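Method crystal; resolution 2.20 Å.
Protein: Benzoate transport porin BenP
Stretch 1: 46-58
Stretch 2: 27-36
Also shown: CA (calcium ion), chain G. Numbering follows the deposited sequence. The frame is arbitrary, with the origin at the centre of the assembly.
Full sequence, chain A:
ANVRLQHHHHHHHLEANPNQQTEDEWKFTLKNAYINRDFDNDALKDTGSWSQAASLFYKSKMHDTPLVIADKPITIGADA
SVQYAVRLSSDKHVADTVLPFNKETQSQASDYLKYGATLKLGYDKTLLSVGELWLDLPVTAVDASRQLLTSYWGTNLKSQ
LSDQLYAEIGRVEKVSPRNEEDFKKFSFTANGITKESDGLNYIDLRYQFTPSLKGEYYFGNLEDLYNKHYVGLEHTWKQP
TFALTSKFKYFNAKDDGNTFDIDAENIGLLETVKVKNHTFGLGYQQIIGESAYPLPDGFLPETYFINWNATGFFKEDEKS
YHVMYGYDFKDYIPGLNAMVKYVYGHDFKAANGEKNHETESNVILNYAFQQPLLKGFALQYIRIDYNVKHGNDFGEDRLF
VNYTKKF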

# COMPACT_ATOMS: atom_id res chain seq x y z
N ASP A 46 -19.43 -12.52 10.08
CA ASP A 46 -18.96 -11.12 10.09
C ASP A 46 -17.56 -11.04 10.70
O ASP A 46 -17.25 -11.79 11.59
CB ASP A 46 -19.95 -10.27 10.85
CG ASP A 46 -21.29 -10.08 10.10
OD1 ASP A 46 -21.50 -10.50 8.88
OD2 ASP A 46 -22.13 -9.39 10.70
N THR A 47 -16.65 -10.21 10.15
CA THR A 47 -15.33 -10.12 10.71
C THR A 47 -15.02 -8.70 11.12
O THR A 47 -15.72 -7.71 10.75
CB THR A 47 -14.32 -10.54 9.67
OG1 THR A 47 -14.27 -9.54 8.61
CG2 THR A 47 -14.66 -11.94 9.11
N GLY A 48 -13.92 -8.59 11.83
CA GLY A 48 -13.32 -7.35 12.22
C GLY A 48 -12.80 -7.39 13.66
O GLY A 48 -12.81 -8.45 14.28
N SER A 49 -12.38 -6.20 14.16
CA SER A 49 -11.99 -5.92 15.54
C SER A 49 -12.02 -4.37 15.82
O SER A 49 -12.14 -3.50 14.88
CB SER A 49 -10.55 -6.39 15.76
OG SER A 49 -9.67 -5.80 14.77
N TRP A 50 -11.82 -4.11 17.11
CA TRP A 50 -11.66 -2.85 17.75
C TRP A 50 -10.35 -3.04 18.45
O TRP A 50 -10.19 -3.99 19.28
CB TRP A 50 -12.79 -2.55 18.84
CG TRP A 50 -12.77 -1.14 19.34
CD1 TRP A 50 -12.41 -0.02 18.61
CD2 TRP A 50 -13.04 -0.69 20.65
NE1 TRP A 50 -12.47 1.08 19.39
CE2 TRP A 50 -12.84 0.70 20.65
CE3 TRP A 50 -13.42 -1.34 21.84
CZ2 TRP A 50 -13.05 1.49 21.77
CZ3 TRP A 50 -13.59 -0.57 23.01
CH2 TRP A 50 -13.38 0.85 22.96
N SER A 51 -9.45 -2.11 18.17
CA SER A 51 -8.12 -2.13 18.79
C SER A 51 -7.57 -0.75 19.09
O SER A 51 -7.99 0.22 18.40
CB SER A 51 -7.14 -2.97 17.95
OG SER A 51 -7.03 -2.49 16.64
N GLN A 52 -6.67 -0.70 20.09
CA GLN A 52 -5.90 0.52 20.41
C GLN A 52 -4.43 0.21 20.28
O GLN A 52 -4.00 -0.84 20.79
CB GLN A 52 -6.15 1.02 21.84
CG GLN A 52 -5.36 2.22 22.25
CD GLN A 52 -5.79 3.45 21.44
OE1 GLN A 52 -6.99 3.77 21.34
NE2 GLN A 52 -4.84 4.13 20.84
N ALA A 53 -3.69 1.12 19.58
CA ALA A 53 -2.26 0.95 19.31
C ALA A 53 -1.48 2.19 19.72
O ALA A 53 -2.04 3.30 19.78
CB ALA A 53 -2.02 0.67 17.82
N ALA A 54 -0.21 1.97 20.06
CA ALA A 54 0.80 3.00 20.29
C ALA A 54 2.09 2.56 19.54
O ALA A 54 2.42 1.38 19.53
CB ALA A 54 1.10 3.21 21.75
N SER A 55 2.74 3.54 18.90
CA SER A 55 3.91 3.29 18.08
C SER A 55 4.91 4.41 18.12
O SER A 55 4.55 5.57 18.32
CB SER A 55 3.52 3.12 16.62
OG SER A 55 2.60 2.06 16.43
N LEU A 56 6.16 4.04 17.90
CA LEU A 56 7.24 4.99 17.83
C LEU A 56 8.25 4.63 16.70
O LEU A 56 8.57 3.44 16.50
CB LEU A 56 7.95 5.00 19.19
CG LEU A 56 9.05 6.05 19.38
CD1 LEU A 56 8.46 7.43 19.19
CD2 LEU A 56 9.72 5.86 20.72
N PHE A 57 8.63 5.64 15.93
CA PHE A 57 9.51 5.51 14.74
C PHE A 57 10.66 6.54 14.86
O PHE A 57 10.46 7.73 15.16
CB PHE A 57 8.78 5.76 13.39
CG PHE A 57 7.57 4.90 13.21
CD1 PHE A 57 6.32 5.33 13.70
CD2 PHE A 57 7.66 3.63 12.65
CE1 PHE A 57 5.20 4.52 13.58
CE2 PHE A 57 6.54 2.83 12.50
CZ PHE A 57 5.32 3.24 13.01
N TYR A 58 11.86 6.06 14.65
CA TYR A 58 13.04 6.83 14.78
C TYR A 58 13.87 6.70 13.50
O TYR A 58 14.08 5.56 12.98
CB TYR A 58 13.83 6.35 15.96
CG TYR A 58 15.21 6.98 16.03
CD1 TYR A 58 15.39 8.33 16.43
CD2 TYR A 58 16.37 6.22 15.69
CE1 TYR A 58 16.67 8.87 16.48
CE2 TYR A 58 17.62 6.76 15.79
CZ TYR A 58 17.76 8.06 16.17
OH TYR A 58 19.00 8.53 16.19
CA CA G . -23.82 -10.29 8.53
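Stretch 2 (27-36) KFTLKNAYIN

Stretch 2 lies on stretch 1 as its antiparallel neighbour in a β-sheet, an edge-to-edge backbone pairing trimmed by side-chain contacts on both faces. Residues 27-36 are extended throughout, with phi from -141° to -104° and psi from 112° to 161°. Their axis runs at 171° to that of residues 47-58, and the two axes approach to 4.7 Å.

The register is simple: paired residue numbers sum to 84, from Lys27 against Phe57 to Asn36 against Gly48. Odd-numbered residues of stretch 2 form the hydrogen-bonded pairs. Thr29 N donates to Ser55 O at 3.0 Å, and Ser55 N returns a bond to Thr29 O, also 3.0 Å. Lys31 and Ala53 repeat the exchange, with Ala53 N to Lys31 O at 2.8 Å, as do Ala33 and Ser51, with Ala33 N to Ser51 O at 2.8 Å. At Ile35 the ladder becomes lopsided: Ile35 N reaches Ser49 O at 2.8 Å and is nearly linear, whereas Ser49 N to Ile35 O, 3.1 Å, is weak.

Alternation sends the even-numbered side chains to one face. There Asn32 is the polar link: its OD1 accepts from Trp50 NE1 at 2.8 Å, and its ND2 donates to Gln52 OE1 at 3.0 Å. One amide thus joins its direct partner to the residue on the diagonal, with Asn32 OD1 at the edge of the indole. Gln52 NE2 also donates to Ala53 O at 3.1 Å, fixing the other end of its amide. Apolar pairs occupy the same face: Leu30 CD2 lies 3.9 Å from Ala54 CB, Tyr34 CB 3.9 Å from Trp50 CD1, and Phe28 CB 4.3 Å from Leu56 CD1.

The other face carries Lys27, Thr29, Lys31, Ala33 and Ile35. Water 1 bridges Thr29 OG1, at 2.8 Å, and Ser55 OG, at 2.9 Å, spanning a pair whose hydroxyls do not meet directly. Water 2 donates to Ala33 O at 3.0 Å and to Ser49 OG at 2.8 Å.

Near the end of the pairing, Asn36 faces Gly48, whose phi/psi of 139/-172 calls for glycine; an ideal CB there would sit 1.9 Å from Ile35 O, a clash. Instead, Gly48 CA approaches Ile35 O to 3.1 Å. Beyond it, water 3 accepts from Asn36 ND2 at 3.1 Å and donates to Asp46 OD2 at 2.9 Å, tying the strand to a calcium-binding carboxylate.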

# COMPACT_ATOMS: atom_id res chain seq x y z
N LYS A 27 8.65 9.87 15.25
CA LYS A 27 7.20 9.97 15.04
C LYS A 27 6.56 9.12 16.08
O LYS A 27 6.88 7.95 16.15
CB LYS A 27 6.83 9.48 13.65
CG LYS A 27 5.45 9.92 13.17
CD LYS A 27 5.03 9.68 11.70
CE LYS A 27 5.59 8.39 11.08
NZ LYS A 27 5.12 8.27 9.64
N PHE A 28 5.69 9.71 16.90
CA PHE A 28 4.86 9.01 17.85
C PHE A 28 3.44 8.99 17.35
O PHE A 28 2.88 10.02 17.00
CB PHE A 28 4.84 9.73 19.22
CG PHE A 28 4.00 9.03 20.23
CD1 PHE A 28 4.33 7.78 20.67
CD2 PHE A 28 2.85 9.59 20.71
CE1 PHE A 28 3.50 7.07 21.55
CE2 PHE A 28 2.04 8.91 21.62
CZ PHE A 28 2.35 7.66 22.04
N THR A 29 2.83 7.81 17.37
CA THR A 29 1.44 7.68 16.98
C THR A 29 0.61 6.85 18.01
O THR A 29 1.10 6.08 18.77
CB THR A 29 1.21 7.04 15.57
OG1 THR A 29 1.49 5.67 15.60
CG2 THR A 29 2.03 7.67 14.40
N LEU A 30 -0.71 7.07 17.88
CA LEU A 30 -1.83 6.39 18.46
C LEU A 30 -2.88 6.19 17.37
O LEU A 30 -3.19 7.05 16.54
CB LEU A 30 -2.47 7.16 19.66
CG LEU A 30 -1.57 7.54 20.84
CD1 LEU A 30 -2.23 8.57 21.73
CD2 LEU A 30 -1.21 6.36 21.68
N LYS A 31 -3.43 4.99 17.43
CA LYS A 31 -4.53 4.59 16.60
C LYS A 31 -5.60 3.73 17.38
O LYS A 31 -5.34 2.56 17.79
CB LYS A 31 -3.98 3.74 15.44
CG LYS A 31 -5.05 3.59 14.32
CD LYS A 31 -4.58 2.79 13.10
CE LYS A 31 -3.78 3.69 12.14
NZ LYS A 31 -3.22 2.82 10.99
N ASN A 32 -6.80 4.23 17.40
CA ASN A 32 -7.98 3.55 17.87
C ASN A 32 -8.69 3.18 16.60
O ASN A 32 -9.19 4.07 15.90
CB ASN A 32 -8.87 4.49 18.67
CG ASN A 32 -10.08 3.77 19.41
OD1 ASN A 32 -11.12 3.43 18.84
ND2 ASN A 32 -9.93 3.64 20.71
N ALA A 33 -8.82 1.88 16.34
CA ALA A 33 -9.31 1.38 15.04
C ALA A 33 -10.47 0.45 15.23
O ALA A 33 -10.32 -0.59 15.90
CB ALA A 33 -8.17 0.60 14.29
N TYR A 34 -11.59 0.76 14.61
CA TYR A 34 -12.73 -0.15 14.51
C TYR A 34 -12.95 -0.54 13.03
O TYR A 34 -13.17 0.33 12.14
CB TYR A 34 -13.96 0.53 15.07
CG TYR A 34 -15.25 -0.19 14.82
CD1 TYR A 34 -15.60 -1.27 15.54
CD2 TYR A 34 -16.15 0.31 13.86
CE1 TYR A 34 -16.82 -1.95 15.26
CE2 TYR A 34 -17.36 -0.26 13.64
CZ TYR A 34 -17.65 -1.43 14.31
OH TYR A 34 -18.79 -2.01 13.99
N ILE A 35 -12.86 -1.86 12.77
CA ILE A 35 -13.11 -2.35 11.45
C ILE A 35 -14.18 -3.42 11.55
O ILE A 35 -14.08 -4.34 12.38
CB ILE A 35 -11.81 -2.86 10.83
CG1 ILE A 35 -10.90 -1.66 10.45
CG2 ILE A 35 -12.10 -3.79 9.62
CD1 ILE A 35 -9.48 -1.85 10.95
N ASN A 36 -15.19 -3.31 10.68
CA ASN A 36 -16.30 -4.26 10.71
C ASN A 36 -16.72 -4.61 9.31
O ASN A 36 -17.24 -3.76 8.58
CB ASN A 36 -17.54 -3.74 11.55
CG ASN A 36 -18.45 -4.85 12.01
OD1 ASN A 36 -18.09 -5.65 12.89
ND2 ASN A 36 -19.60 -4.93 11.41
O HOH W 1 0.06 3.47 16.71
O HOH W 2 -9.05 -3.08 14.90
O HOH W 3 -22.10 -6.73 11.74
O HOH W 4 -25.50 -8.89 9.34
O HOH W 5 -25.93 -10.86 7.75
O HOH W 6 -23.41 -12.51 7.76
O HOH W 7 -24.66 -11.90 10.27